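Local coordinates for protein endoglucanase (Humicola insolens, PDB 1DYS) that hydrolyses internal beta-1,4-glucosidic linkages of cellulose as a family 6 glycoside hydrolase, contributing to the breakdown of plant biomass, at residues I265-S277 with W282-F294. Numbering follows the deposited sequence.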
loop_
_atom_site.group_PDB
_atom_site.type_symbol
_atom_site.label_atom_id
_atom_site.label_comp_id
_atom_site.label_asym_id
_atom_site.label_seq_id
_atom_site.Cartn_x
_atom_site.Cartn_y
_atom_site.Cartn_z
ATOM N N ILE A 265 1.273 26.224 0.231
ATOM C CA ILE A 265 0.392 25.671 1.273
ATOM C C ILE A 265 -0.775 24.947 0.626
ATOM O O ILE A 265 -1.468 25.454 -0.236
ATOM C CB ILE A 265 -0.227 26.784 2.149
ATOM C CG1 ILE A 265 0.894 27.439 2.962
ATOM C CG2 ILE A 265 -1.259 26.221 3.133
ATOM C CD1 ILE A 265 0.502 28.418 4.020
ATOM N N ASP A 266 -0.971 23.679 1.012
ATOM C CA ASP A 266 -2.017 22.857 0.406
ATOM C C ASP A 266 -3.368 23.360 0.937
ATOM O O ASP A 266 -3.480 23.567 2.152
ATOM C CB ASP A 266 -1.862 21.409 0.915
ATOM C CG ASP A 266 -2.599 20.370 0.083
ATOM O OD1 ASP A 266 -3.333 20.653 -0.887
ATOM O OD2 ASP A 266 -2.450 19.150 0.420
ATOM N N GLN A 267 -4.327 23.538 0.032
ATOM C CA GLN A 267 -5.704 23.803 0.440
ATOM C C GLN A 267 -6.596 22.839 -0.328
ATOM O O GLN A 267 -7.773 23.084 -0.523
ATOM C CB GLN A 267 -6.193 25.247 0.183
ATOM C CG GLN A 267 -5.534 26.290 1.078
ATOM C CD GLN A 267 -6.032 26.203 2.516
ATOM O OE1 GLN A 267 -7.052 26.806 2.866
ATOM N NE2 GLN A 267 -5.324 25.451 3.317
ATOM N N SER A 268 -6.061 21.640 -0.689
ATOM C CA SER A 268 -6.874 20.645 -1.388
ATOM C C SER A 268 -8.102 20.261 -0.591
ATOM O O SER A 268 -9.170 20.008 -1.166
ATOM C CB SER A 268 -6.042 19.370 -1.639
ATOM O OG SER A 268 -5.545 18.887 -0.371
ATOM N N ARG A 269 -8.012 20.206 0.722
ATOM C CA ARG A 269 -9.154 19.884 1.586
ATOM C C ARG A 269 -9.077 20.799 2.804
ATOM O O ARG A 269 -7.992 20.993 3.340
ATOM C CB ARG A 269 -9.052 18.438 2.112
ATOM C CG ARG A 269 -9.073 17.401 0.995
ATOM C CD ARG A 269 -9.054 15.963 1.488
ATOM N NE ARG A 269 -7.774 15.685 2.183
ATOM C CZ ARG A 269 -7.531 14.491 2.711
ATOM N NH1 ARG A 269 -8.422 13.524 2.670
ATOM N NH2 ARG A 269 -6.356 14.268 3.338
ATOM N N VAL A 270 -10.181 21.426 3.194
ATOM C CA VAL A 270 -10.238 22.281 4.365
ATOM C C VAL A 270 -11.393 21.809 5.263
ATOM O O VAL A 270 -12.512 21.685 4.784
ATOM C CB VAL A 270 -10.456 23.756 3.955
ATOM C CG1 VAL A 270 -10.491 24.618 5.224
ATOM C CG2 VAL A 270 -9.337 24.294 3.078
ATOM N N ALA A 271 -11.059 21.567 6.524
ATOM C CA ALA A 271 -12.082 21.164 7.484
ATOM C C ALA A 271 -13.028 22.335 7.719
ATOM O O ALA A 271 -12.640 23.511 7.775
ATOM C CB ALA A 271 -11.378 20.802 8.792
ATOM N N LEU A 272 -14.298 21.988 7.854
ATOM C CA LEU A 272 -15.362 22.920 8.163
ATOM C C LEU A 272 -15.579 22.845 9.674
ATOM O O LEU A 272 -14.941 22.049 10.388
ATOM C CB LEU A 272 -16.670 22.585 7.435
ATOM C CG LEU A 272 -16.511 22.187 5.955
ATOM C CD1 LEU A 272 -17.823 21.733 5.323
ATOM C CD2 LEU A 272 -15.949 23.343 5.138
ATOM N N SER A 273 -16.469 23.731 10.123
ATOM C CA SER A 273 -16.745 23.852 11.547
ATOM C C SER A 273 -17.026 22.522 12.221
ATOM O O SER A 273 -17.939 21.780 11.774
ATOM C CB SER A 273 -17.988 24.705 11.796
ATOM O OG SER A 273 -18.328 25.582 10.747
ATOM N N GLY A 274 -16.299 22.239 13.287
ATOM C CA GLY A 274 -16.533 21.044 14.075
ATOM C C GLY A 274 -16.102 19.720 13.530
ATOM O O GLY A 274 -16.418 18.639 14.069
ATOM N N ALA A 275 -15.309 19.751 12.460
ATOM C CA ALA A 275 -14.900 18.476 11.857
ATOM C C ALA A 275 -13.935 17.727 12.746
ATOM O O ALA A 275 -13.871 16.495 12.663
ATOM C CB ALA A 275 -14.324 18.696 10.468
ATOM N N ARG A 276 -13.118 18.424 13.527
ATOM C CA ARG A 276 -12.162 17.708 14.370
ATOM C C ARG A 276 -12.285 18.173 15.816
ATOM O O ARG A 276 -12.475 19.358 16.002
ATOM C CB ARG A 276 -10.755 18.107 13.895
ATOM C CG ARG A 276 -10.388 17.466 12.562
ATOM C CD ARG A 276 -8.899 17.625 12.337
ATOM N NE ARG A 276 -8.585 18.941 11.799
ATOM C CZ ARG A 276 -7.398 19.196 11.231
ATOM N NH1 ARG A 276 -6.472 18.250 11.171
ATOM N NH2 ARG A 276 -7.183 20.421 10.772
ATOM N N SER A 277 -12.143 17.283 16.799
ATOM C CA SER A 277 -12.136 17.705 18.192
ATOM C C SER A 277 -10.719 17.801 18.711
ATOM O O SER A 277 -10.405 18.390 19.752
ATOM C CB SER A 277 -12.964 16.708 19.030
ATOM O OG SER A 277 -12.551 15.385 18.729
ATOM N N TRP A 282 -6.458 13.100 11.420
ATOM C CA TRP A 282 -6.001 13.218 10.036
ATOM C C TRP A 282 -6.690 12.366 8.987
ATOM O O TRP A 282 -6.422 12.593 7.790
ATOM C CB TRP A 282 -4.499 12.787 9.993
ATOM C CG TRP A 282 -4.355 11.395 10.540
ATOM C CD1 TRP A 282 -4.226 11.033 11.861
ATOM C CD2 TRP A 282 -4.373 10.163 9.798
ATOM N NE1 TRP A 282 -4.190 9.665 11.976
ATOM C CE2 TRP A 282 -4.263 9.111 10.718
ATOM C CE3 TRP A 282 -4.433 9.864 8.435
ATOM C CZ2 TRP A 282 -4.239 7.766 10.335
ATOM C CZ3 TRP A 282 -4.433 8.535 8.057
ATOM C CH2 TRP A 282 -4.329 7.490 8.993
ATOM N N CYS A 283 -7.391 11.320 9.377
ATOM C CA CYS A 283 -7.919 10.367 8.407
ATOM C C CYS A 283 -9.309 10.717 7.931
ATOM O O CYS A 283 -10.243 10.740 8.729
ATOM C CB CYS A 283 -7.937 8.933 9.002
ATOM S SG CYS A 283 -8.429 7.729 7.739
ATOM N N ASN A 284 -9.440 11.015 6.657
ATOM C CA ASN A 284 -10.710 11.295 6.010
ATOM C C ASN A 284 -11.591 12.189 6.892
ATOM O O ASN A 284 -12.731 11.866 7.175
ATOM C CB ASN A 284 -11.402 10.002 5.625
ATOM C CG ASN A 284 -10.565 9.141 4.702
ATOM O OD1 ASN A 284 -9.852 9.626 3.808
ATOM N ND2 ASN A 284 -10.620 7.839 4.941
ATOM N N VAL A 285 -11.008 13.330 7.231
ATOM C CA VAL A 285 -11.712 14.266 8.124
ATOM C C VAL A 285 -12.943 14.809 7.445
ATOM O O VAL A 285 -13.000 15.197 6.288
ATOM C CB VAL A 285 -10.739 15.344 8.632
ATOM C CG1 VAL A 285 -11.410 16.547 9.277
ATOM C CG2 VAL A 285 -9.764 14.648 9.552
ATOM N N ASN A 286 -14.027 14.849 8.234
ATOM C CA ASN A 286 -15.300 15.326 7.674
ATOM C C ASN A 286 -16.113 15.980 8.795
ATOM O O ASN A 286 -16.038 15.578 9.947
ATOM C CB ASN A 286 -16.049 14.195 7.003
ATOM C CG ASN A 286 -16.366 13.084 7.998
ATOM O OD1 ASN A 286 -17.449 13.041 8.598
ATOM N ND2 ASN A 286 -15.395 12.195 8.215
ATOM N N PRO A 287 -16.869 16.994 8.413
ATOM C CA PRO A 287 -17.012 17.530 7.084
ATOM C C PRO A 287 -15.847 18.351 6.559
ATOM O O PRO A 287 -15.169 19.032 7.331
ATOM C CB PRO A 287 -18.211 18.522 7.102
ATOM C CG PRO A 287 -18.486 18.702 8.569
ATOM C CD PRO A 287 -17.690 17.727 9.399
ATOM N N ALA A 288 -15.614 18.225 5.260
ATOM C CA ALA A 288 -14.551 19.037 4.636
ATOM C C ALA A 288 -14.960 19.447 3.221
ATOM O O ALA A 288 -15.850 18.854 2.611
ATOM C CB ALA A 288 -13.240 18.253 4.589
ATOM N N GLY A 289 -14.298 20.507 2.722
ATOM C CA GLY A 289 -14.603 20.915 1.361
ATOM C C GLY A 289 -13.302 21.105 0.577
ATOM O O GLY A 289 -12.236 21.268 1.200
ATOM N N PHE A 290 -13.458 21.080 -0.745
ATOM C CA PHE A 290 -12.323 21.504 -1.577
ATOM C C PHE A 290 -11.978 22.948 -1.169
ATOM O O PHE A 290 -12.884 23.810 -0.972
ATOM C CB PHE A 290 -12.623 21.566 -3.047
ATOM C CG PHE A 290 -12.842 20.262 -3.756
ATOM C CD1 PHE A 290 -11.874 19.263 -3.613
ATOM C CD2 PHE A 290 -13.892 20.030 -4.617
ATOM C CE1 PHE A 290 -11.999 18.070 -4.282
ATOM C CE2 PHE A 290 -14.027 18.836 -5.291
ATOM C CZ PHE A 290 -13.077 17.838 -5.111
ATOM N N GLY A 291 -10.694 23.226 -0.989
ATOM C CA GLY A 291 -10.300 24.579 -0.591
ATOM C C GLY A 291 -10.045 25.422 -1.852
ATOM O O GLY A 291 -10.320 25.066 -2.978
ATOM N N GLN A 292 -9.518 26.616 -1.582
ATOM C CA GLN A 292 -9.164 27.567 -2.624
ATOM C C GLN A 292 -8.233 26.935 -3.646
ATOM O O GLN A 292 -7.196 26.367 -3.296
ATOM C CB GLN A 292 -8.415 28.731 -1.927
ATOM C CG GLN A 292 -7.440 29.496 -2.789
ATOM C CD GLN A 292 -8.119 30.589 -3.596
ATOM O OE1 GLN A 292 -8.687 31.484 -2.965
ATOM N NE2 GLN A 292 -8.042 30.541 -4.922
ATOM N N PRO A 293 -8.582 27.043 -4.899
ATOM C CA PRO A 293 -7.724 26.545 -5.979
ATOM C C PRO A 293 -6.440 27.347 -6.041
ATOM O O PRO A 293 -6.311 28.444 -5.514
ATOM C CB PRO A 293 -8.534 26.663 -7.279
ATOM C CG PRO A 293 -9.958 26.711 -6.710
ATOM C CD PRO A 293 -9.840 27.545 -5.429
ATOM N N PHE A 294 -5.452 26.788 -6.768
ATOM C CA PHE A 294 -4.178 27.444 -6.889
ATOM C C PHE A 294 -4.287 28.948 -7.200
ATOM O O PHE A 294 -5.015 29.357 -8.085
ATOM C CB PHE A 294 -3.337 26.746 -7.972
ATOM C CG PHE A 294 -2.248 27.633 -8.525
ATOM C CD1 PHE A 294 -1.091 27.818 -7.807
ATOM C CD2 PHE A 294 -2.385 28.295 -9.735
ATOM C CE1 PHE A 294 -0.093 28.657 -8.276
ATOM C CE2 PHE A 294 -1.393 29.123 -10.220
ATOM C CZ PHE A 294 -0.233 29.321 -9.490
HETATM O O HOH W 1 -8.974 27.675 1.213
HETATM O O HOH W 2 -17.444 16.147 12.802
HETATM O O HOH W 3 -13.694 14.111 11.092
#
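The 2.9 Å bond from V270 N to G289 O enters almost head-on to the carbonyl (C=O...N angle 166°), and G289 N returns one to V270 O, the reciprocal pair of a hydrogen-bonded antiparallel site. G289 O also has a weaker CA-H...O contact from R269, and V270 O one from A288. A third bond, L272 N to P287 O (3.1 Å), is nearly straight at the hydrogen but tilted from the carbonyl plane. The L272 side chain crosses that of P287 at a slant, its CD1 3.7 Å from P287 CB, while CD2 approaches G289 N. Cutting L272 back to an alanine removes CG and both methyls, which would probably open a gap beside P287 CB and strip the apolar contact from the G289 backbone. At the end of the type II turn from L272 to A275, A275 CB rests 3.7 Å from P287 CD, and V285 turns CG1, anti to its backbone N (chi1 166°), onto R276 CG at 3.6 Å. The guanidinium of R276 continues to N222, a probable substrate-binding residue, and to N224. At the other end, water 1 bridges Q267 OE1 and Q292 N, and D266 OD1 accepts S268 N, which closes an Asx turn, and S268 OG from the same face of the carboxylate. The whole is a short two-stranded antiparallel ribbon within the long connection between barrel strands 262–266 and 303–307, beside the substrate cleft of the distorted family 6 alpha/beta barrel.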